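PDB 3ILK: uncharacterized tRNA/rRNA methyltransferase HI_0380 from Haemophilus influenzae, which probably binds S-adenosyl-L-methionine and methylates RNA, although its own substrate has not been identified. Local coordinates for residues E123-L126 with Y130-N133; N7-L12 with D73-V78; F187-R192 with A232-I237; E100-V103 with K108-I111; Q47-S52 with N57-A62. All blocks are in the same frame, centred on the assembly; numbering follows the deposited sequence.

Contact 1 (E123-L126 with Y130-N133)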
# COMPACT_ATOMS: atom_id res chain seq x y z
N GLU A 123 -17.58 13.70 -29.63
CA GLU A 123 -17.03 15.06 -29.46
C GLU A 123 -16.25 15.24 -28.12
O GLU A 123 -15.08 15.73 -28.14
CB GLU A 123 -18.17 16.09 -29.55
CG GLU A 123 -17.76 17.55 -29.41
CD GLU A 123 -18.94 18.50 -29.57
OE1 GLU A 123 -20.13 18.12 -29.29
OE2 GLU A 123 -18.68 19.66 -29.98
N GLU A 124 -16.84 14.81 -27.00
CA GLU A 124 -16.19 14.94 -25.68
C GLU A 124 -14.88 14.15 -25.63
O GLU A 124 -13.86 14.71 -25.19
CB GLU A 124 -17.09 14.54 -24.52
CG GLU A 124 -18.31 15.51 -24.46
CD GLU A 124 -19.50 14.95 -23.65
OE1 GLU A 124 -19.50 13.79 -23.24
OE2 GLU A 124 -20.45 15.69 -23.49
N LEU A 125 -14.89 12.87 -26.09
CA LEU A 125 -13.64 12.07 -26.19
C LEU A 125 -12.57 12.76 -27.01
O LEU A 125 -11.38 12.75 -26.63
CB LEU A 125 -13.92 10.67 -26.77
CG LEU A 125 -14.91 9.73 -26.02
CD1 LEU A 125 -15.21 8.46 -26.87
CD2 LEU A 125 -14.43 9.31 -24.62
N LEU A 126 -12.95 13.32 -28.16
CA LEU A 126 -11.97 13.99 -29.04
C LEU A 126 -11.38 15.19 -28.30
O LEU A 126 -10.22 15.54 -28.49
CB LEU A 126 -12.61 14.43 -30.39
CG LEU A 126 -11.74 15.23 -31.39
CD1 LEU A 126 -10.52 14.45 -31.83
CD2 LEU A 126 -12.56 15.70 -32.63
N TYR A 130 -6.03 12.61 -23.11
CA TYR A 130 -5.78 11.22 -22.74
C TYR A 130 -7.06 10.65 -22.20
O TYR A 130 -7.98 11.41 -21.80
CB TYR A 130 -4.56 10.98 -21.77
CG TYR A 130 -3.23 11.50 -22.30
CD1 TYR A 130 -2.82 12.80 -21.99
CD2 TYR A 130 -2.39 10.71 -23.11
CE1 TYR A 130 -1.62 13.31 -22.47
CE2 TYR A 130 -1.17 11.21 -23.62
CZ TYR A 130 -0.80 12.51 -23.28
OH TYR A 130 0.38 13.04 -23.73
N HIS A 131 -7.16 9.33 -22.26
CA HIS A 131 -8.40 8.66 -21.82
C HIS A 131 -8.05 7.70 -20.74
O HIS A 131 -7.18 6.83 -20.93
CB HIS A 131 -9.08 7.99 -22.98
CG HIS A 131 -9.36 8.94 -24.11
ND1 HIS A 131 -8.47 9.16 -25.14
CD2 HIS A 131 -10.36 9.81 -24.30
CE1 HIS A 131 -8.94 10.09 -25.94
NE2 HIS A 131 -10.09 10.50 -25.45
N LEU A 132 -8.74 7.85 -19.60
CA LEU A 132 -8.33 7.22 -18.35
C LEU A 132 -9.17 5.99 -18.08
O LEU A 132 -10.39 6.09 -17.93
CB LEU A 132 -8.39 8.23 -17.20
CG LEU A 132 -8.06 7.68 -15.79
CD1 LEU A 132 -6.66 7.13 -15.80
CD2 LEU A 132 -8.19 8.80 -14.71
N ASN A 133 -8.53 4.83 -18.05
CA ASN A 133 -9.29 3.62 -17.79
C ASN A 133 -8.77 3.01 -16.52
O ASN A 133 -7.54 2.88 -16.33
CB ASN A 133 -9.18 2.62 -18.95
CG ASN A 133 -9.88 1.31 -18.64
OD1 ASN A 133 -9.24 0.31 -18.33
ND2 ASN A 133 -11.20 1.34 -18.67
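Leu125, in the last turn of helix 122-126, and His131, in the middle of strand 130-132, are the two residues that meet here, their CA atoms 7.6 Å apart, with three residues linking the two segments. The contact is essentially one imidazole bonded to a carbonyl of the helix. His131 NE2 donates to Leu125 O at 2.8 Å, and the bond is nearly straight, 166° at the hydrogen. The acceptor sits at the ring's edge and almost in its plane, as an in-line N-H requires. Seen from the carbonyl the approach is less regular, because NE2 stands 32° out of the carbonyl plane. Carbonyls in a last helical turn commonly lack a partner further along the helix, so a side-chain donor suits this position. The CB of His131 points at the helix, and CG anti to the carbonyl carbon (chi1 -56°) carries the ring on in that direction. The Leu125 side chain crosses the imidazole at about a right angle, with CD2 lying 4.1 Å from His131 CD2. At the other nitrogen, ND1 is hydrogen-bonded to Thr91 OG1, so both ring nitrogens are engaged and the rotation of the buried imidazole is fixed. Beside the strand, Asn133 ND2 bonds to the carbonyl of Ser82, and the His131 side chain packs on Ser82 itself, which by similarity contacts the methyl donor. This helix-to-strand turn belongs to the SPOUT alpha/beta fold, in the part of the chain that in this family forms the trefoil knot around the S-adenosyl-L-methionine pocket.

Contact 2 (N7-L12 with D73-V78)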
# COMPACT_ATOMS: atom_id res chain seq x y z
N ASN A 7 -4.76 23.18 -8.58
CA ASN A 7 -4.81 23.30 -10.04
C ASN A 7 -5.48 22.11 -10.78
O ASN A 7 -5.32 21.99 -12.01
CB ASN A 7 -3.42 23.61 -10.67
CG ASN A 7 -2.44 22.40 -10.65
OD1 ASN A 7 -1.36 22.42 -11.30
ND2 ASN A 7 -2.79 21.36 -9.90
N ILE A 8 -6.22 21.25 -10.05
CA ILE A 8 -6.91 20.10 -10.69
C ILE A 8 -8.43 20.24 -10.52
O ILE A 8 -8.92 20.22 -9.41
CB ILE A 8 -6.51 18.73 -10.08
CG1 ILE A 8 -4.98 18.46 -10.20
CG2 ILE A 8 -7.38 17.60 -10.66
CD1 ILE A 8 -4.43 17.39 -9.13
N ARG A 9 -9.13 20.39 -11.62
CA ARG A 9 -10.59 20.47 -11.58
C ARG A 9 -11.15 19.09 -11.84
O ARG A 9 -10.87 18.49 -12.88
CB ARG A 9 -11.09 21.47 -12.65
CG ARG A 9 -12.64 21.67 -12.68
CD ARG A 9 -13.08 22.68 -13.73
NE ARG A 9 -12.36 23.96 -13.60
CZ ARG A 9 -12.22 24.88 -14.56
NH1 ARG A 9 -12.73 24.73 -15.79
NH2 ARG A 9 -11.50 25.97 -14.28
N ILE A 10 -12.01 18.63 -10.94
CA ILE A 10 -12.75 17.39 -11.10
C ILE A 10 -14.11 17.74 -11.74
O ILE A 10 -14.87 18.51 -11.18
CB ILE A 10 -12.93 16.68 -9.72
CG1 ILE A 10 -11.57 16.28 -9.11
CG2 ILE A 10 -13.88 15.45 -9.80
CD1 ILE A 10 -10.82 15.21 -9.89
N VAL A 11 -14.39 17.19 -12.91
CA VAL A 11 -15.65 17.49 -13.58
C VAL A 11 -16.56 16.27 -13.57
O VAL A 11 -16.17 15.21 -14.00
CB VAL A 11 -15.43 17.94 -15.05
CG1 VAL A 11 -16.83 18.27 -15.72
CG2 VAL A 11 -14.35 19.12 -15.14
N LEU A 12 -17.80 16.42 -13.12
CA LEU A 12 -18.75 15.34 -13.16
C LEU A 12 -19.89 15.63 -14.18
O LEU A 12 -20.74 16.57 -13.98
CB LEU A 12 -19.36 15.14 -11.76
CG LEU A 12 -18.46 15.10 -10.52
CD1 LEU A 12 -19.31 14.81 -9.23
CD2 LEU A 12 -17.31 14.08 -10.65
N ASP A 73 -13.07 24.95 -19.47
CA ASP A 73 -12.56 26.32 -19.65
C ASP A 73 -11.23 26.50 -18.90
O ASP A 73 -11.14 26.23 -17.70
CB ASP A 73 -13.63 27.31 -19.10
CG ASP A 73 -13.20 28.80 -19.18
OD1 ASP A 73 -12.94 29.41 -18.11
OD2 ASP A 73 -13.18 29.36 -20.29
N ASP A 74 -10.20 26.96 -19.59
CA ASP A 74 -8.98 27.33 -18.90
C ASP A 74 -8.18 26.15 -18.35
O ASP A 74 -7.28 26.37 -17.53
CB ASP A 74 -9.27 28.32 -17.77
CG ASP A 74 -8.21 29.42 -17.66
OD1 ASP A 74 -7.68 29.67 -16.55
OD2 ASP A 74 -7.90 30.02 -18.71
N CYS A 75 -8.47 24.93 -18.79
CA CYS A 75 -7.59 23.78 -18.52
C CYS A 75 -6.96 23.30 -19.82
O CYS A 75 -7.68 22.89 -20.74
CB CYS A 75 -8.37 22.64 -17.88
SG CYS A 75 -9.19 23.10 -16.36
N SER A 76 -5.63 23.33 -19.92
CA SER A 76 -5.01 22.95 -21.18
C SER A 76 -4.62 21.46 -21.20
O SER A 76 -4.14 20.97 -22.23
CB SER A 76 -3.81 23.87 -21.50
OG SER A 76 -2.85 23.67 -20.48
N LEU A 77 -4.80 20.74 -20.09
CA LEU A 77 -4.68 19.27 -20.12
C LEU A 77 -6.01 18.73 -19.64
O LEU A 77 -6.41 19.04 -18.56
CB LEU A 77 -3.61 18.72 -19.18
CG LEU A 77 -3.39 17.18 -19.02
CD1 LEU A 77 -3.17 16.42 -20.35
CD2 LEU A 77 -2.21 16.81 -18.03
N VAL A 78 -6.64 17.92 -20.47
CA VAL A 78 -7.94 17.39 -20.24
C VAL A 78 -7.85 15.86 -20.27
O VAL A 78 -7.34 15.30 -21.23
CB VAL A 78 -8.87 17.88 -21.33
CG1 VAL A 78 -10.34 17.31 -21.11
CG2 VAL A 78 -8.89 19.43 -21.34
O HOH W 1 -12.22 28.79 -15.61
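Arg9 reaches out of a central strand of the parallel alpha/beta sheet, strand 8-13, to bond Asp73 and lie against Cys75 in the loop that leads into strand 77-81. Strand 109-113 runs between the two, so the arginine has to span a distance the backbones do not close. It does this with an extended start, CG anti to the backbone N (chi1 -178°), followed by a bend at chi3 (-53°) that turns the guanidinium against the loop. NH1 then donates to Asp73 O at 2.9 Å, meeting a lone pair of that oxygen in the carbonyl plane; the bond is bent, 141° at the hydrogen, and the oxygen is tilted somewhat from the guanidinium plane. The same NH1 also bonds to Ala71 O, at the end of helix 68-71, so one nitrogen ties together two carbonyls of the turn. Cys75 covers one guanidinium face: its SG, anti to the carbonyl carbon, stands over the centre of the group, 3.9 Å from Arg9 CZ. The carboxylate of Asp73 does not touch the arginine directly. Instead a water accepts from Arg9 NH2 at 3.2 Å and donates to Asp73 OD1 at 2.7 Å.

Contact 3 (F187-R192 with A232-I237)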
# COMPACT_ATOMS: atom_id res chain seq x y z
N PHE A 187 37.02 -6.88 5.88
CA PHE A 187 37.09 -8.25 5.36
C PHE A 187 38.18 -9.01 6.09
O PHE A 187 37.91 -10.09 6.60
CB PHE A 187 37.28 -8.31 3.84
CG PHE A 187 36.13 -7.74 3.05
CD1 PHE A 187 34.81 -8.14 3.30
CD2 PHE A 187 36.37 -6.83 2.02
CE1 PHE A 187 33.75 -7.62 2.56
CE2 PHE A 187 35.33 -6.30 1.28
CZ PHE A 187 34.02 -6.68 1.55
N ASP A 188 39.38 -8.45 6.20
CA ASP A 188 40.43 -9.06 7.02
C ASP A 188 40.01 -9.33 8.47
O ASP A 188 40.35 -10.36 9.03
CB ASP A 188 41.72 -8.23 6.95
CG ASP A 188 42.19 -8.06 5.54
OD1 ASP A 188 43.29 -7.47 5.28
OD2 ASP A 188 41.45 -8.56 4.67
N TYR A 189 39.22 -8.42 9.03
CA TYR A 189 38.70 -8.55 10.38
C TYR A 189 37.69 -9.72 10.49
O TYR A 189 37.82 -10.54 11.39
CB TYR A 189 38.10 -7.20 10.83
CG TYR A 189 37.75 -7.04 12.32
CD1 TYR A 189 38.25 -7.91 13.30
CD2 TYR A 189 36.97 -5.95 12.75
CE1 TYR A 189 37.98 -7.71 14.64
CE2 TYR A 189 36.64 -5.76 14.10
CZ TYR A 189 37.16 -6.64 15.05
OH TYR A 189 36.87 -6.46 16.38
N THR A 190 36.68 -9.76 9.61
CA THR A 190 35.78 -10.92 9.47
C THR A 190 36.58 -12.24 9.35
O THR A 190 36.31 -13.20 10.08
CB THR A 190 34.86 -10.75 8.24
OG1 THR A 190 34.07 -9.56 8.36
CG2 THR A 190 33.94 -11.97 8.06
N GLU A 191 37.57 -12.27 8.45
CA GLU A 191 38.40 -13.46 8.23
C GLU A 191 39.12 -13.93 9.49
O GLU A 191 38.93 -15.08 9.92
CB GLU A 191 39.49 -13.23 7.19
CG GLU A 191 39.07 -12.53 5.92
CD GLU A 191 40.20 -12.48 4.90
OE1 GLU A 191 41.01 -13.44 4.85
OE2 GLU A 191 40.27 -11.47 4.15
N ARG A 192 39.98 -13.06 10.02
CA ARG A 192 40.66 -13.33 11.28
C ARG A 192 39.72 -13.89 12.37
O ARG A 192 40.01 -14.93 12.98
CB ARG A 192 41.39 -12.08 11.80
CG ARG A 192 42.14 -12.39 13.10
CD ARG A 192 42.98 -11.25 13.61
NE ARG A 192 42.26 -10.42 14.56
CZ ARG A 192 41.97 -9.14 14.36
NH1 ARG A 192 42.36 -8.56 13.23
NH2 ARG A 192 41.32 -8.45 15.28
N ALA A 232 32.18 -7.15 19.07
CA ALA A 232 31.38 -7.84 20.07
C ALA A 232 31.81 -9.32 20.21
O ALA A 232 32.13 -9.76 21.30
CB ALA A 232 29.91 -7.68 19.78
N VAL A 233 31.87 -10.04 19.09
CA VAL A 233 32.40 -11.42 19.03
C VAL A 233 33.87 -11.54 19.54
O VAL A 233 34.20 -12.47 20.28
CB VAL A 233 32.28 -12.01 17.58
CG1 VAL A 233 32.81 -13.45 17.51
CG2 VAL A 233 30.82 -11.98 17.12
N GLU A 234 34.72 -10.58 19.14
CA GLU A 234 36.11 -10.56 19.56
C GLU A 234 36.30 -10.51 21.08
O GLU A 234 37.07 -11.29 21.64
CB GLU A 234 36.89 -9.40 18.90
CG GLU A 234 38.39 -9.49 19.17
CD GLU A 234 39.23 -8.48 18.38
OE1 GLU A 234 38.77 -7.34 18.09
OE2 GLU A 234 40.38 -8.83 18.08
N LYS A 235 35.59 -9.59 21.73
CA LYS A 235 35.58 -9.47 23.19
C LYS A 235 35.28 -10.81 23.85
O LYS A 235 35.94 -11.21 24.81
CB LYS A 235 34.58 -8.40 23.65
CG LYS A 235 34.94 -6.97 23.20
CD LYS A 235 33.92 -5.89 23.65
CE LYS A 235 32.64 -5.86 22.79
NZ LYS A 235 31.59 -6.81 23.34
N ARG A 236 34.29 -11.52 23.31
CA ARG A 236 33.92 -12.85 23.81
C ARG A 236 35.03 -13.91 23.65
O ARG A 236 35.33 -14.64 24.59
CB ARG A 236 32.62 -13.34 23.15
CG ARG A 236 31.37 -13.34 24.04
CD ARG A 236 31.60 -13.83 25.44
NE ARG A 236 30.53 -14.73 25.86
CZ ARG A 236 29.29 -14.35 26.16
NH1 ARG A 236 28.95 -13.06 26.10
NH2 ARG A 236 28.40 -15.27 26.52
N ILE A 237 35.60 -13.99 22.44
CA ILE A 237 36.77 -14.84 22.16
C ILE A 237 37.88 -14.55 23.16
O ILE A 237 38.46 -15.48 23.76
CB ILE A 237 37.35 -14.61 20.72
CG1 ILE A 237 36.35 -14.99 19.63
CG2 ILE A 237 38.67 -15.40 20.52
CD1 ILE A 237 36.75 -14.53 18.23
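Three flat groups converge here: the Tyr189 ring and the Arg192 guanidinium from helix 180-197, and the Glu234 carboxylate from helix 220-240. The ring and the guanidinium present their edges, while the carboxylate is met at both oxygens from above its plane. Glu234 OE1 lies at the edge of the Tyr189 ring, near its plane, and OE2 lies in the guanidinium plane of Arg192. The carboxylate is turned 55° against the ring and 40° against the guanidinium. Tyr189 OH donates to OE1 of Glu234 at 2.7 Å. Arg192 NH2 donates to Glu234 OE2 at 3.0 Å, a hydrogen bond that is also a salt bridge. With one donor on each, the acid is held through both oxygens, which should limit its rotation about the last bond; the nearby positive charge probably favours its ionised form. Glu234 reaches across in a fully extended shape, whereas Arg192 starts extended and then bends at chi3 (93°) to bring its NH2 to the acid. The phenol has a further partner on the far helix, Ser231 OG, one turn from Glu234. Next to the polar group, Ile193 from the first helix packs against Val233, Glu234 and Ile237. The second subunit, another copy of the protein, lies against helix 220-240 as well, its Phe199 on Ala232 and its Tyr194 on Val233. The arrangement is that of a helical bundle in the C-terminal part of the chain, well apart from the methyltransferase sheet, in which a polar bridge fastens neighbouring helices close to the interface with the second subunit.

Contact 4 (E100-V103 with K108-I111)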
# COMPACT_ATOMS: atom_id res chain seq x y z
N GLU A 100 1.03 10.60 -12.64
CA GLU A 100 2.37 11.12 -12.86
C GLU A 100 2.36 12.27 -13.86
O GLU A 100 3.06 13.26 -13.66
CB GLU A 100 3.33 10.06 -13.34
CG GLU A 100 3.66 9.07 -12.25
CD GLU A 100 4.30 7.84 -12.81
OE1 GLU A 100 4.21 6.77 -12.14
OE2 GLU A 100 4.86 7.94 -13.94
N LYS A 101 1.56 12.14 -14.93
CA LYS A 101 1.42 13.25 -15.88
C LYS A 101 0.77 14.47 -15.26
O LYS A 101 1.17 15.56 -15.55
CB LYS A 101 0.55 12.86 -17.06
CG LYS A 101 1.21 12.16 -18.22
CD LYS A 101 0.11 12.06 -19.30
CE LYS A 101 0.17 10.77 -20.05
NZ LYS A 101 1.29 10.81 -21.06
N VAL A 102 -0.35 14.29 -14.54
CA VAL A 102 -1.03 15.44 -13.94
C VAL A 102 -0.04 16.23 -13.04
O VAL A 102 0.13 17.46 -13.19
CB VAL A 102 -2.31 14.96 -13.23
CG1 VAL A 102 -3.07 16.12 -12.60
CG2 VAL A 102 -3.26 14.30 -14.31
N VAL A 103 0.68 15.49 -12.20
CA VAL A 103 1.54 16.07 -11.22
C VAL A 103 2.71 16.82 -11.87
O VAL A 103 3.21 17.79 -11.30
CB VAL A 103 2.09 14.98 -10.24
CG1 VAL A 103 3.57 14.63 -10.56
CG2 VAL A 103 1.96 15.46 -8.85
N LYS A 108 -3.36 24.07 -15.71
CA LYS A 108 -4.55 23.49 -15.11
C LYS A 108 -4.99 22.25 -15.89
O LYS A 108 -4.89 22.23 -17.13
CB LYS A 108 -5.73 24.49 -15.13
CG LYS A 108 -5.68 25.61 -14.10
CD LYS A 108 -6.91 26.51 -14.25
CE LYS A 108 -6.79 27.75 -13.42
NZ LYS A 108 -7.92 28.68 -13.74
N ILE A 109 -5.55 21.29 -15.17
CA ILE A 109 -5.89 19.99 -15.64
C ILE A 109 -7.37 19.81 -15.28
O ILE A 109 -7.80 20.09 -14.13
CB ILE A 109 -5.02 18.90 -14.87
CG1 ILE A 109 -3.53 19.12 -15.07
CG2 ILE A 109 -5.46 17.47 -15.21
CD1 ILE A 109 -2.86 19.76 -13.85
N ALA A 110 -8.18 19.38 -16.24
CA ALA A 110 -9.53 18.86 -15.84
C ALA A 110 -9.51 17.34 -15.95
O ALA A 110 -8.99 16.77 -16.90
CB ALA A 110 -10.60 19.47 -16.75
N ILE A 111 -10.00 16.64 -14.94
CA ILE A 111 -10.30 15.24 -15.12
C ILE A 111 -11.81 15.08 -15.15
O ILE A 111 -12.48 15.43 -14.19
CB ILE A 111 -9.64 14.42 -14.01
CG1 ILE A 111 -8.13 14.82 -13.91
CG2 ILE A 111 -9.80 12.95 -14.31
CD1 ILE A 111 -7.44 14.20 -12.70
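Val102 packs helix 95-104 onto strand 109-113 through Ile109 and Ile111, the helix-to-strand half of a crossover in the parallel alpha/beta sheet. The tight part is the Val102-Ile109 pair, whose CA atoms come within 6.9 Å of each other. Val102 CG1, anti to the backbone N (chi1 -179°), rests on Ile109 CG2 at 3.8 Å, and Val102 CG2 touches the same methyl at 4.0 Å. Ile111, two residues further along the strand and pointing to the same side of the sheet, is met more loosely: Val102 CG2 and Ile111 CD1 are 4.5 Å apart. Leu156 of helix 145-169 and Ile8 of strand 8-13 each touch both Val102 and Ile111, so this apolar patch is buried from several directions. The solvent side looks quite different: there Glu100 lies exposed on the helix, as does Lys108 at the strand's start. Val103 points away from the strand and packs on Gln163 of helix 145-169. Back in the core, Ile109 has an unusual second torsion, chi2 104°, well away from a staggered value. It lays CD1 against the helix backbone, 3.8 Å from Val102 O.

Contact 5 (Q47-S52 with N57-A62)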
# COMPACT_ATOMS: atom_id res chain seq x y z
N GLN A 47 -29.40 16.14 0.08
CA GLN A 47 -28.62 14.91 -0.08
C GLN A 47 -27.20 15.12 -0.63
O GLN A 47 -26.30 14.37 -0.26
CB GLN A 47 -29.37 13.88 -0.95
CG GLN A 47 -30.65 13.35 -0.34
CD GLN A 47 -30.46 12.98 1.11
OE1 GLN A 47 -29.63 12.12 1.45
NE2 GLN A 47 -31.20 13.66 1.99
N SER A 48 -27.01 16.13 -1.50
CA SER A 48 -25.69 16.48 -2.00
C SER A 48 -24.79 16.92 -0.85
O SER A 48 -23.57 16.66 -0.84
CB SER A 48 -25.77 17.59 -3.06
OG SER A 48 -26.71 17.25 -4.07
N TYR A 49 -25.41 17.58 0.12
CA TYR A 49 -24.72 18.05 1.31
C TYR A 49 -24.57 16.97 2.37
O TYR A 49 -23.47 16.77 2.88
CB TYR A 49 -25.44 19.28 1.88
CG TYR A 49 -25.30 20.45 0.95
CD1 TYR A 49 -24.17 21.25 0.99
CD2 TYR A 49 -26.29 20.73 -0.02
CE1 TYR A 49 -24.02 22.34 0.14
CE2 TYR A 49 -26.15 21.82 -0.89
CZ TYR A 49 -25.00 22.61 -0.79
OH TYR A 49 -24.82 23.69 -1.62
N ALA A 50 -25.66 16.27 2.66
CA ALA A 50 -25.65 15.16 3.61
C ALA A 50 -24.55 14.13 3.33
O ALA A 50 -23.80 13.79 4.22
CB ALA A 50 -27.01 14.47 3.66
N LEU A 51 -24.48 13.64 2.10
CA LEU A 51 -23.49 12.61 1.75
C LEU A 51 -22.03 13.13 1.66
O LEU A 51 -21.07 12.33 1.49
CB LEU A 51 -23.94 11.88 0.46
CG LEU A 51 -24.87 10.67 0.67
CD1 LEU A 51 -26.10 11.05 1.51
CD2 LEU A 51 -25.30 10.05 -0.64
N SER A 52 -21.85 14.45 1.74
CA SER A 52 -20.49 15.01 1.67
C SER A 52 -19.77 14.77 3.00
O SER A 52 -18.52 14.78 3.08
CB SER A 52 -20.52 16.50 1.28
OG SER A 52 -20.86 17.27 2.41
N ASN A 57 -18.00 22.23 1.96
CA ASN A 57 -17.33 23.37 1.34
C ASN A 57 -17.13 23.12 -0.15
O ASN A 57 -17.34 24.03 -1.01
CB ASN A 57 -15.98 23.66 2.03
CG ASN A 57 -14.99 22.48 1.94
OD1 ASN A 57 -15.26 21.34 2.40
ND2 ASN A 57 -13.83 22.74 1.34
N ILE A 58 -16.75 21.88 -0.47
CA ILE A 58 -16.48 21.47 -1.87
C ILE A 58 -17.76 21.55 -2.71
O ILE A 58 -17.74 22.10 -3.79
CB ILE A 58 -15.75 20.09 -1.93
CG1 ILE A 58 -14.37 20.20 -1.25
CG2 ILE A 58 -15.71 19.55 -3.38
CD1 ILE A 58 -13.59 18.86 -1.02
N VAL A 59 -18.89 21.08 -2.15
CA VAL A 59 -20.19 21.15 -2.80
C VAL A 59 -20.67 22.60 -2.97
O VAL A 59 -21.20 22.96 -4.04
CB VAL A 59 -21.24 20.35 -2.01
CG1 VAL A 59 -22.66 20.44 -2.65
CG2 VAL A 59 -20.79 18.93 -1.83
N LYS A 60 -20.46 23.44 -1.93
CA LYS A 60 -20.85 24.88 -2.00
C LYS A 60 -20.11 25.60 -3.10
O LYS A 60 -20.68 26.41 -3.85
CB LYS A 60 -20.54 25.60 -0.65
CG LYS A 60 -21.42 25.24 0.53
CD LYS A 60 -20.95 26.05 1.77
CE LYS A 60 -21.72 25.66 3.01
NZ LYS A 60 -21.23 26.35 4.26
N ASN A 61 -18.80 25.33 -3.18
CA ASN A 61 -17.96 26.09 -4.10
C ASN A 61 -17.93 25.54 -5.51
O ASN A 61 -17.30 26.10 -6.38
CB ASN A 61 -16.55 26.26 -3.49
CG ASN A 61 -16.55 27.24 -2.29
OD1 ASN A 61 -16.12 26.91 -1.20
ND2 ASN A 61 -17.04 28.44 -2.50
N ALA A 62 -18.62 24.43 -5.76
CA ALA A 62 -18.60 23.82 -7.08
C ALA A 62 -19.16 24.74 -8.14
O ALA A 62 -20.11 25.47 -7.91
CB ALA A 62 -19.34 22.48 -7.10
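Two short helices, 46-50 and 56-61, lie in the connection between strands 35-39 and 63-65 at one margin of the parallel sheet, a beta-alpha-beta link, and they pack on each other through Tyr49 and Val59. Their CA atoms approach to 6.9 Å. Val59 points toward the first helix, and its two methyls divide the work. CG1, anti to the backbone N (chi1 178°), sits over one face of the Tyr49 ring in a CH-pi contact, 3.9 Å from the centroid and 21° off the ring normal. It is displaced toward the rim, on the side of CE1, which it approaches to 3.6 Å. The other methyl, CG2, goes to the backbone side, lying 3.7 Å from Ser48 O and 4.0 Å from Ser52 CB. Lys60 adds an edge contact: its CG stands at the rim of the tyrosine ring, near the ring plane, and the rest of the extended chain leads away. Val59 also touches Ala25 of helix 18-31, the long helix against which the link rests. Ser48 OG is hydrogen-bonded to Ser18 O at the start of that helix, and also to the amide of Asp45. Ser52 turns its hydroxyl back on Tyr49. Its OG lies between its own backbone N and carbonyl carbon, chi1 78°, which brings the hydroxyl within bonding distance of the Tyr49 carbonyl oxygen. Tyr49 O thereby accepts twice: from Ser52 N at 3.1 Å, and from Ser52 OG, which meets a lone pair in the carbonyl plane at 2.7 Å.

Contacts 1, 2, 4 and 5 all belong to the methyltransferase sheet region, while contact 3 stands apart, its centre about 57 to 67 Å from theirs. Contacts 2 and 4 are interlocked, with centres about 8 Å apart: neighbouring strands join them, Arg9 N lying 2.9 Å from Ile109 O. Contact 1 touches both, through Tyr130 CD1 on Leu77 CD1 of contact 2 at 4.0 Å, and through a cation-pi pairing of Tyr130 with Lys101 of contact 4. Contacts 1 and 4 come closest to the predicted S-adenosyl-L-methionine site: the His131 side chain is about 4 Å from that of Ser82, and Ile111 about 5 Å from Thr81. Contact 5 is nested within the loop that contact 2 closes.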